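Local coordinates for protein extracellular ligand-binding receptor (Rhodopseudomonas palustris, PDB 4F06) that binds p-hydroxybenzoic acid and probably serves as the solute-binding component of an ABC transporter for lignin-derived aromatic acids, at residues Tyr80-Pro83 against Asn84-Val88; Tyr18-Phe21 against Gly22-Tyr25; Ser328-Pro331 against Glu332-His335; Thr106-Ile109 against Thr110-Pro114; Pro364-Gly367 against Leu368-Gln371. All blocks are in the same frame, centred on the assembly; numbering follows the deposited sequence.

All five contacts are local turns of one chain, and each touches at least one other. Interactions 1 and 2 are the starts of two helices, where aromatic residues in or just before the first turn meet (Tyr80 with Phe21, Phe81 with Tyr18), and interaction 1 also holds the ligand carboxylate. Interaction 4, a 3-10 turn, lies between interaction 1, reached through Thr106 and Thr82, and interactions 3 and 5, reached through Thr110 with Arg334 and Ser107 with Asp365. Each contact has a buried side, but Pro331, Glu332 and residues 369-371 put much of interactions 3 and 5 at the surface. Helical backbone bonds dominate interactions 1 and 2; carboxylate and hydroxyl acceptors shape interactions 3 and 5.

Interaction 1: Tyr80-Pro83 against Asn84-Val88; sequences YFTP and NAMAV. With PHB (p-hydroxybenzoic acid), chain B.
The Phe81 ring has the amide of Asn84 at its edge, ND2 standing 3.9 Å from CD2 with the two planes 85° apart. Over the centre of one Phe81 face sits CD2 of Tyr80, 3.6 Å above the plane, and ligand O2' is also near the ring's edge. Tyr80 in turn meets p-hydroxybenzoic acid: the C5-C6 side of the steeply inclined ligand ring comes over the rim of one face, C5 3.6 Å from Tyr80 CZ, with Phe81 CE2 in plane at the edge. This is the ligand-binding start of helix 82-88 in a periplasmic binding protein: Phe81 is the N-cap residue, its O taking Ala85 N-H at 3.1 Å. Thr82 N donates almost straight (167°) to ligand O2' at 2.8 Å. With OG1 beside its own backbone N (chi1 -77°), the Thr82 hydroxyl faces the same carboxylate and donates to O1' at 2.6 Å. The helix start would probably favour the negative charge held there. Thr82 CG2 runs alongside the selenomethionine Met86, 4.1 Å from its CE, and Thr82 O accepts from Met86 N at 2.9 Å. Glu52, Ser54 and Asn56 hold the Asn84 amide.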
# COMPACT_ATOMS: atom_id res chain seq x y z
N TYR A 80 -6.07 6.61 0.55
CA TYR A 80 -6.08 5.23 0.09
C TYR A 80 -5.94 5.14 -1.45
O TYR A 80 -5.12 4.36 -1.97
CB TYR A 80 -7.37 4.54 0.54
CG TYR A 80 -7.34 3.04 0.38
CD1 TYR A 80 -6.40 2.28 1.08
CD2 TYR A 80 -8.23 2.39 -0.49
CE1 TYR A 80 -6.34 0.89 0.91
CE2 TYR A 80 -8.22 1.00 -0.64
CZ TYR A 80 -7.26 0.26 0.05
OH TYR A 80 -7.14 -1.11 -0.08
N PHE A 81 -6.77 5.92 -2.18
CA PHE A 81 -6.82 5.80 -3.63
C PHE A 81 -5.95 6.83 -4.35
O PHE A 81 -6.00 8.03 -4.03
CB PHE A 81 -8.28 5.94 -4.11
CG PHE A 81 -9.18 4.77 -3.69
CD1 PHE A 81 -9.00 3.53 -4.30
CD2 PHE A 81 -10.18 4.94 -2.75
CE1 PHE A 81 -9.81 2.46 -3.96
CE2 PHE A 81 -11.01 3.86 -2.42
CZ PHE A 81 -10.83 2.62 -3.04
N THR A 82 -5.31 6.34 -5.38
CA THR A 82 -4.50 7.24 -6.24
C THR A 82 -5.24 8.51 -6.70
O THR A 82 -4.70 9.59 -6.55
CB THR A 82 -3.92 6.45 -7.42
OG1 THR A 82 -2.82 5.67 -6.99
CG2 THR A 82 -3.44 7.37 -8.55
N PRO A 83 -6.44 8.41 -7.30
CA PRO A 83 -7.10 9.62 -7.79
C PRO A 83 -7.38 10.63 -6.71
O PRO A 83 -7.45 11.83 -6.96
CB PRO A 83 -8.40 9.10 -8.48
CG PRO A 83 -8.55 7.68 -7.96
CD PRO A 83 -7.13 7.20 -7.78
N ASN A 84 -7.58 10.17 -5.49
CA ASN A 84 -7.80 11.08 -4.37
C ASN A 84 -6.53 11.79 -3.96
O ASN A 84 -6.51 13.01 -3.77
CB ASN A 84 -8.45 10.33 -3.21
CG ASN A 84 -9.84 9.83 -3.57
OD1 ASN A 84 -10.53 10.40 -4.46
ND2 ASN A 84 -10.30 8.80 -2.84
N ALA A 85 -5.41 11.05 -3.91
CA ALA A 85 -4.12 11.68 -3.66
C ALA A 85 -3.76 12.69 -4.77
O ALA A 85 -3.24 13.78 -4.49
CB ALA A 85 -3.02 10.65 -3.57
N MSE A 86 -4.06 12.34 -6.02
CA MSE A 86 -3.79 13.28 -7.10
C MSE A 86 -4.57 14.58 -7.00
O MSE A 86 -4.06 15.62 -7.41
CB MSE A 86 -4.09 12.61 -8.45
CG MSE A 86 -3.22 11.42 -8.83
SE MSE A 86 -1.42 11.93 -9.19
CE MSE A 86 -0.87 10.23 -10.04
N ALA A 87 -5.78 14.52 -6.47
CA ALA A 87 -6.61 15.71 -6.32
C ALA A 87 -6.06 16.65 -5.25
O ALA A 87 -6.17 17.86 -5.37
CB ALA A 87 -8.04 15.29 -5.99
N VAL A 88 -5.45 16.08 -4.21
CA VAL A 88 -4.97 16.88 -3.07
C VAL A 88 -3.56 17.45 -3.36
O VAL A 88 -3.25 18.57 -2.97
CB VAL A 88 -4.97 16.03 -1.78
CG1 VAL A 88 -4.34 16.80 -0.64
CG2 VAL A 88 -6.40 15.63 -1.45
C1' PHB B . -4.28 3.08 -5.14
O1' PHB B . -3.18 3.61 -5.38
O2' PHB B . -5.38 3.56 -5.56
C1 PHB B . -4.27 1.79 -4.38
C2 PHB B . -3.13 0.96 -4.40
C3 PHB B . -3.15 -0.25 -3.75
C4 PHB B . -4.28 -0.68 -3.09
C5 PHB B . -5.41 0.11 -3.07
C6 PHB B . -5.43 1.34 -3.72
O4 PHB B . -4.36 -1.88 -2.48

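Interaction 2: Tyr18-Phe21 against Gly22-Tyr25; sequences YALF and GKNY
Leu20 O is gripped twice by Asn24, at 2.9 Å from the side-chain ND2 and by the backbone N as well, the two donors arriving from opposite faces of the carbonyl plane. The ND2 bond is nearly straight (170°), and Leu20 O lies almost in the plane of the Asn24 amide. A chi1 of -95°, away from the usual staggered positions, folds the amide back over the preceding turn to make this bond. There ND2 also rests against the Leu20 side chain, 3.6 Å from CD1. Beyond the turn, the same amide reaches Glu280 O and Thr282 N, so an alanine here would probably cost Leu20 O its second donor and leave Glu280 O and Thr282 N without this mate. One residue earlier, Lys23 N donates to Ala19 O at 3.0 Å, and the extended Lys23 chain ends in a salt bridge with Glu280. Phe21 O stands 3.9 Å above the Tyr25 ring plane, toward the rim; its bond from Tyr25 N is weak, but Thr284 OG1 also bonds to it. This first turn of helix 19-36 follows strand 5-12 and packs on helix 283-301, with Phe21 meeting Tyr80 just ahead of helix 82-88.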
# COMPACT_ATOMS: atom_id res chain seq x y z
N TYR A 18 -14.39 -0.16 1.91
CA TYR A 18 -12.95 -0.15 2.21
C TYR A 18 -12.67 0.32 3.63
O TYR A 18 -11.51 0.67 3.95
CB TYR A 18 -12.23 0.76 1.18
CG TYR A 18 -12.40 0.25 -0.23
CD1 TYR A 18 -11.52 -0.70 -0.78
CD2 TYR A 18 -13.44 0.73 -1.06
CE1 TYR A 18 -11.68 -1.17 -2.09
CE2 TYR A 18 -13.63 0.26 -2.35
CZ TYR A 18 -12.74 -0.69 -2.87
OH TYR A 18 -12.85 -1.18 -4.15
N ALA A 19 -13.67 0.27 4.51
CA ALA A 19 -13.54 0.83 5.86
C ALA A 19 -12.39 0.24 6.64
O ALA A 19 -11.77 0.94 7.45
CB ALA A 19 -14.83 0.59 6.64
N LEU A 20 -12.07 -1.04 6.44
CA LEU A 20 -10.99 -1.60 7.25
C LEU A 20 -9.67 -0.90 7.00
O LEU A 20 -8.84 -0.77 7.88
CB LEU A 20 -10.85 -3.11 6.96
CG LEU A 20 -9.89 -3.85 7.92
CD1 LEU A 20 -10.20 -3.61 9.42
CD2 LEU A 20 -10.05 -5.34 7.66
N PHE A 21 -9.46 -0.45 5.76
CA PHE A 21 -8.17 0.17 5.41
C PHE A 21 -7.98 1.53 6.06
O PHE A 21 -6.83 1.89 6.42
CB PHE A 21 -7.98 0.21 3.90
CG PHE A 21 -8.01 -1.18 3.35
CD1 PHE A 21 -6.88 -2.00 3.50
CD2 PHE A 21 -9.19 -1.72 2.80
CE1 PHE A 21 -6.94 -3.33 3.09
CE2 PHE A 21 -9.23 -3.07 2.39
CZ PHE A 21 -8.10 -3.86 2.55
N GLY A 22 -9.05 2.32 6.20
CA GLY A 22 -8.94 3.59 6.93
C GLY A 22 -8.90 3.38 8.42
O GLY A 22 -8.15 4.08 9.14
N LYS A 23 -9.69 2.42 8.93
CA LYS A 23 -9.58 2.05 10.34
C LYS A 23 -8.12 1.68 10.67
O LYS A 23 -7.63 2.02 11.75
CB LYS A 23 -10.49 0.87 10.67
CG LYS A 23 -10.50 0.43 12.13
CD LYS A 23 -11.43 -0.79 12.35
CE LYS A 23 -11.52 -1.25 13.79
NZ LYS A 23 -12.53 -2.34 13.86
N ASN A 24 -7.45 0.99 9.75
CA ASN A 24 -6.04 0.65 9.97
C ASN A 24 -5.11 1.85 10.05
O ASN A 24 -4.10 1.78 10.72
CB ASN A 24 -5.54 -0.33 8.92
CG ASN A 24 -5.63 -1.79 9.35
OD1 ASN A 24 -4.65 -2.35 9.86
ND2 ASN A 24 -6.80 -2.39 9.24
N TYR A 25 -5.43 2.96 9.36
CA TYR A 25 -4.60 4.18 9.59
C TYR A 25 -4.72 4.59 11.07
O TYR A 25 -3.70 4.88 11.71
CB TYR A 25 -5.10 5.37 8.76
CG TYR A 25 -4.86 5.31 7.28
CD1 TYR A 25 -3.87 4.52 6.68
CD2 TYR A 25 -5.67 6.13 6.45
CE1 TYR A 25 -3.68 4.57 5.31
CE2 TYR A 25 -5.46 6.19 5.08
CZ TYR A 25 -4.50 5.37 4.52
OH TYR A 25 -4.26 5.41 3.14

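Interaction 3: Ser328-Pro331 against Glu332-His335; sequences SIDP and ETRH. With SO4 (sulfate ion), chain G.
A short loop joins the antiparallel strands 327-329 and 336-348 into a beta hairpin, and Asp330 does most of the work of closing it. Its OD1 accepts from Glu332 N at 2.9 Å, an Asx turn around the intervening Pro331, and uses the lone pair that points away from the other carboxylate oxygen. CG stands opposite the backbone N (chi1 -169°), which brings the carboxylate round to the N-H of Glu332. The Asp330 backbone is held at both ends: its N donates to His335 O at 3.1 Å, and its O takes Arg334 N at 2.8 Å. An alanine in place of Asp330 would probably leave Glu332 N without its acceptor and the bend at Pro331 less firmly fixed.

Next comes an ST turn, with Thr333 OG1 accepting from His335 N at 3.3 Å; the same OG1 lies 3.5 Å from Asp330 CB, where the two side chains cross. Between these, Arg334 takes a left-handed backbone conformation (phi 64°, psi 24°) that turns the chain back toward the strand, and Ile329 CG2 packs on its CA at 4.0 Å. The Arg334 guanidinium meets a sulfate at its edge, NH2 donating to O4 at 3.0 Å, and Lys316 binds the same anion, which probably came from the crystallisation liquor.

NH1 of Arg334 turns instead to the carbonyls of Thr110 and Ile116, and the His335 imidazole bonds Gln125. The hairpin end is thereby tied to the loop before strand 116-118, to the first residue of that strand and to helix 123-136, while Ile329 lies against Trp320 of strand 319-322.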
# COMPACT_ATOMS: atom_id res chain seq x y z
N SER A 328 14.13 3.39 4.20
CA SER A 328 14.64 4.75 4.18
C SER A 328 13.78 5.60 3.28
O SER A 328 13.06 5.05 2.43
CB SER A 328 16.11 4.80 3.70
OG SER A 328 16.21 4.24 2.39
N ILE A 329 13.85 6.92 3.42
CA ILE A 329 13.17 7.79 2.44
C ILE A 329 14.23 8.26 1.42
O ILE A 329 15.20 8.97 1.77
CB ILE A 329 12.55 9.02 3.14
CG1 ILE A 329 11.45 8.59 4.12
CG2 ILE A 329 12.00 9.95 2.06
CD1 ILE A 329 10.33 7.74 3.49
N ASP A 330 14.06 7.86 0.18
CA ASP A 330 14.98 8.28 -0.87
C ASP A 330 14.86 9.78 -1.09
O ASP A 330 13.78 10.24 -1.36
CB ASP A 330 14.65 7.50 -2.15
CG ASP A 330 15.73 7.66 -3.22
OD1 ASP A 330 16.15 8.78 -3.45
OD2 ASP A 330 16.21 6.68 -3.81
N PRO A 331 15.96 10.56 -0.97
CA PRO A 331 15.80 12.03 -1.15
C PRO A 331 15.38 12.41 -2.56
O PRO A 331 14.77 13.46 -2.74
CB PRO A 331 17.22 12.61 -0.90
CG PRO A 331 17.89 11.57 -0.09
CD PRO A 331 17.33 10.21 -0.54
N GLU A 332 15.73 11.61 -3.56
CA GLU A 332 15.40 12.02 -4.89
C GLU A 332 13.88 11.92 -5.12
O GLU A 332 13.26 12.86 -5.63
CB GLU A 332 16.19 11.19 -5.87
CG GLU A 332 15.78 11.51 -7.25
CD GLU A 332 16.81 11.14 -8.24
OE1 GLU A 332 17.78 10.44 -7.89
OE2 GLU A 332 16.64 11.58 -9.38
N THR A 333 13.29 10.79 -4.75
CA THR A 333 11.87 10.55 -5.05
C THR A 333 10.91 10.86 -3.91
O THR A 333 9.72 10.98 -4.15
CB THR A 333 11.66 9.09 -5.46
OG1 THR A 333 12.06 8.26 -4.36
CG2 THR A 333 12.41 8.74 -6.73
N ARG A 334 11.41 10.94 -2.68
CA ARG A 334 10.58 11.10 -1.47
C ARG A 334 9.68 9.88 -1.25
O ARG A 334 8.67 9.96 -0.55
CB ARG A 334 9.80 12.44 -1.47
CG ARG A 334 10.73 13.60 -1.15
CD ARG A 334 10.06 14.95 -1.52
NE ARG A 334 10.01 15.16 -2.98
CZ ARG A 334 8.95 15.05 -3.76
NH1 ARG A 334 7.79 14.65 -3.28
NH2 ARG A 334 9.05 15.34 -5.05
N HIS A 335 10.10 8.75 -1.80
CA HIS A 335 9.40 7.47 -1.60
C HIS A 335 10.21 6.53 -0.71
O HIS A 335 11.46 6.53 -0.75
CB HIS A 335 9.14 6.81 -2.97
CG HIS A 335 8.38 5.55 -2.81
ND1 HIS A 335 7.07 5.52 -2.38
CD2 HIS A 335 8.82 4.24 -2.86
CE1 HIS A 335 6.71 4.24 -2.19
NE2 HIS A 335 7.75 3.44 -2.48
S SO4 G . 12.08 17.79 -5.27
O1 SO4 G . 10.97 18.64 -4.75
O2 SO4 G . 13.01 18.56 -6.13
O3 SO4 G . 12.85 17.21 -4.15
O4 SO4 G . 11.50 16.70 -6.16
O HOH W 1 12.78 15.28 -3.85

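Interaction 4: Thr106-Ile109 against Thr110-Pro114; sequences TSSI and TEKSP
Ser107 comes first: its carbonyl O and Thr110 OG1 share a water, which lies 2.9 Å from OG1 and makes only a weak bond to Ser107 O. The Thr110 hydroxyl sits between its backbone N and carbonyl carbon, and this turns it back toward the start of the segment. The Ser107 hydroxyl is used elsewhere, by Asp365.

Ser108 follows, and much of the contact gathers round its O. Glu111 N donates to it at 2.9 Å, coming from well above the carbonyl plane (58° out of it), in keeping with the tight winding of a 3-10 turn. Lys112 bends at its second torsion (chi2 -59°), so that its aliphatic part is laid along the same carbonyl, with CG 3.5 Å and CE 3.8 Å from Ser108 O. The extended Glu111 chain runs alongside, bringing OE1 to 3.4 Å from Ser108 CB, a contact of oxygen with carbon.

Ile109 completes the segment. Its O accepts from Lys112 N at 3.1 Å, a bond of 163° at the hydrogen that again comes from above the carbonyl plane. Together with Ile109 N on Thr106 O at 3.2 Å, these successive bonds make a short 3-10 helix. The Ile109 side chain leaves the turn and is buried.

Residues 106-114 fill the connection from strand 99-101 to strand 116-118. Ile109 and Ser108 pack on Met86 of helix 82-88, and Thr106 bonds Thr82 there, beside the ligand pocket. Arg118 of strand 116-118 holds the carbonyls of Thr106 and Ser107, while Asp154 of helix 150-165 takes Ser107 N.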
# COMPACT_ATOMS: atom_id res chain seq x y z
N THR A 106 0.60 4.87 -6.94
CA THR A 106 1.03 5.17 -8.33
C THR A 106 2.35 5.97 -8.23
O THR A 106 2.48 6.93 -7.45
CB THR A 106 -0.08 5.94 -9.05
OG1 THR A 106 -1.20 5.05 -9.16
CG2 THR A 106 0.32 6.40 -10.46
N SER A 107 3.33 5.59 -9.06
CA SER A 107 4.68 6.17 -8.91
C SER A 107 4.67 7.68 -9.00
O SER A 107 5.33 8.34 -8.21
CB SER A 107 5.64 5.60 -9.97
OG SER A 107 5.99 4.26 -9.70
N SER A 108 3.96 8.24 -9.98
CA SER A 108 4.06 9.67 -10.24
C SER A 108 3.46 10.56 -9.15
O SER A 108 3.64 11.77 -9.22
CB SER A 108 3.41 10.03 -11.58
OG SER A 108 2.03 9.73 -11.51
N ILE A 109 2.76 10.00 -8.15
CA ILE A 109 2.16 10.87 -7.13
C ILE A 109 3.23 11.76 -6.50
O ILE A 109 2.99 12.93 -6.24
CB ILE A 109 1.44 10.03 -6.08
CG1 ILE A 109 0.20 9.35 -6.69
CG2 ILE A 109 1.06 10.90 -4.87
CD1 ILE A 109 -0.48 8.35 -5.76
N THR A 110 4.42 11.23 -6.18
CA THR A 110 5.44 12.04 -5.50
C THR A 110 5.95 13.19 -6.38
O THR A 110 6.46 14.15 -5.84
CB THR A 110 6.62 11.17 -5.00
OG1 THR A 110 7.12 10.42 -6.12
CG2 THR A 110 6.21 10.22 -3.89
N GLU A 111 5.79 13.06 -7.69
CA GLU A 111 6.24 14.12 -8.60
C GLU A 111 5.27 15.29 -8.64
O GLU A 111 5.58 16.31 -9.26
CB GLU A 111 6.43 13.57 -10.04
CG GLU A 111 7.51 12.49 -10.11
CD GLU A 111 7.55 11.93 -11.53
OE1 GLU A 111 6.53 11.33 -12.00
OE2 GLU A 111 8.60 12.08 -12.17
N LYS A 112 4.11 15.17 -8.00
CA LYS A 112 3.08 16.21 -8.15
C LYS A 112 3.18 17.33 -7.09
O LYS A 112 2.44 18.31 -7.16
CB LYS A 112 1.66 15.58 -8.03
CG LYS A 112 1.42 14.47 -9.03
CD LYS A 112 1.58 14.92 -10.47
CE LYS A 112 1.26 13.76 -11.39
NZ LYS A 112 1.36 14.13 -12.82
N SER A 113 4.11 17.19 -6.14
CA SER A 113 4.33 18.27 -5.19
C SER A 113 5.68 18.04 -4.55
O SER A 113 6.00 16.90 -4.24
CB SER A 113 3.30 18.21 -4.05
OG SER A 113 3.56 19.21 -3.08
N PRO A 114 6.43 19.10 -4.21
CA PRO A 114 7.67 18.92 -3.46
C PRO A 114 7.41 18.49 -2.01
O PRO A 114 8.33 18.03 -1.34
CB PRO A 114 8.32 20.33 -3.46
CG PRO A 114 7.14 21.26 -3.61
CD PRO A 114 6.21 20.52 -4.58
O HOH W 2 7.60 7.62 -5.76

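Interaction 5: Pro364-Gly367 against Leu368-Gln371; sequences PDWG and LAKQ
Leu368 lays its branch across the carboxylate of Asp365, Leu368 CG coming to 3.4 Å from Asp365 OD2, with the leucine's CD1 close to the same oxygen. The other carboxylate oxygen has a different task: OD1 accepts from Gly367 N at 3.0 Å, approached from above the carboxylate plane. A chi1 of 178° swings the Asp365 carboxylate over the coming turn, which makes Asp365 the N-cap of the short, weakly bonded helix 366-369. Its backbone O is gripped as well, by Leu368 N at 3.0 Å and by Ala369 N at an equal length. Ala369 N lies in the carbonyl plane and Leu368 N well above it, so one oxygen serves both donors at the first turn.

On the far side of the turn Ala369 CB fits near two apolar groups, 4.2 Å from Pro364 CG and 4.3 Å from Trp366 CE3. Pro364 CG itself stands 3.7 Å above the centre of one indole face, so proline, tryptophan and alanine form a small apolar cluster. The Lys370 chain reaches past the indole with CE near CZ3. A water closes the turn at its exposed end: it donates to Trp366 O and accepts from Lys370 N at 2.7 Å.

This C-terminal turn comes straight after strand 351-363. Trp366 rests on Phe124 and Val128 of helix 123-136, and Leu368 lies on Thr110 and Glu111. OD1 of Asp365 bonds Ser107 and Thr122 too, tying the end of the chain to the loops on either side of strand 116-118.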
# COMPACT_ATOMS: atom_id res chain seq x y z
N PRO A 364 13.89 0.44 -4.68
CA PRO A 364 13.41 1.81 -4.83
C PRO A 364 12.07 1.82 -5.60
O PRO A 364 11.50 0.76 -5.91
CB PRO A 364 14.51 2.42 -5.69
CG PRO A 364 14.85 1.30 -6.66
CD PRO A 364 14.84 0.05 -5.75
N ASP A 365 11.54 3.02 -5.83
CA ASP A 365 10.41 3.12 -6.76
C ASP A 365 10.92 2.91 -8.18
O ASP A 365 11.33 3.87 -8.85
CB ASP A 365 9.67 4.46 -6.60
CG ASP A 365 8.55 4.58 -7.58
OD1 ASP A 365 8.17 3.57 -8.24
OD2 ASP A 365 8.01 5.70 -7.72
N TRP A 366 10.87 1.69 -8.69
CA TRP A 366 11.34 1.44 -10.03
C TRP A 366 10.60 2.21 -11.10
O TRP A 366 11.10 2.30 -12.21
CB TRP A 366 11.26 -0.05 -10.36
CG TRP A 366 12.14 -0.93 -9.53
CD1 TRP A 366 11.76 -1.91 -8.61
CD2 TRP A 366 13.57 -0.95 -9.59
NE1 TRP A 366 12.89 -2.54 -8.09
CE2 TRP A 366 14.01 -1.97 -8.62
CE3 TRP A 366 14.52 -0.21 -10.28
CZ2 TRP A 366 15.38 -2.24 -8.40
CZ3 TRP A 366 15.88 -0.49 -10.06
CH2 TRP A 366 16.29 -1.47 -9.13
N GLY A 367 9.39 2.74 -10.82
CA GLY A 367 8.69 3.55 -11.81
C GLY A 367 9.37 4.88 -12.11
O GLY A 367 9.17 5.46 -13.18
N LEU A 368 10.19 5.37 -11.18
CA LEU A 368 10.88 6.67 -11.33
C LEU A 368 12.39 6.51 -11.39
O LEU A 368 13.09 7.41 -11.86
CB LEU A 368 10.55 7.59 -10.16
CG LEU A 368 9.08 7.95 -10.03
CD1 LEU A 368 8.93 8.90 -8.85
CD2 LEU A 368 8.49 8.49 -11.33
N ALA A 369 12.92 5.40 -10.90
CA ALA A 369 14.39 5.29 -10.70
C ALA A 369 15.20 5.33 -12.02
O ALA A 369 16.38 5.71 -12.00
CB ALA A 369 14.73 4.04 -9.89
N LYS A 370 14.60 4.98 -13.16
CA LYS A 370 15.34 4.97 -14.42
C LYS A 370 15.02 6.17 -15.30
O LYS A 370 15.48 6.25 -16.43
CB LYS A 370 15.14 3.66 -15.18
CG LYS A 370 15.78 2.49 -14.46
CD LYS A 370 15.72 1.26 -15.33
CE LYS A 370 16.01 0.01 -14.51
NZ LYS A 370 16.09 -1.19 -15.38
N GLN A 371 14.24 7.11 -14.78
CA GLN A 371 13.99 8.37 -15.50
C GLN A 371 15.26 9.20 -15.49
O GLN A 371 15.81 9.41 -14.42
CB GLN A 371 12.86 9.12 -14.80
CG GLN A 371 11.53 8.45 -15.07
CD GLN A 371 10.37 9.28 -14.58
OE1 GLN A 371 10.55 10.33 -13.97
NE2 GLN A 371 9.16 8.79 -14.84
O HOH W 3 12.02 4.49 -13.89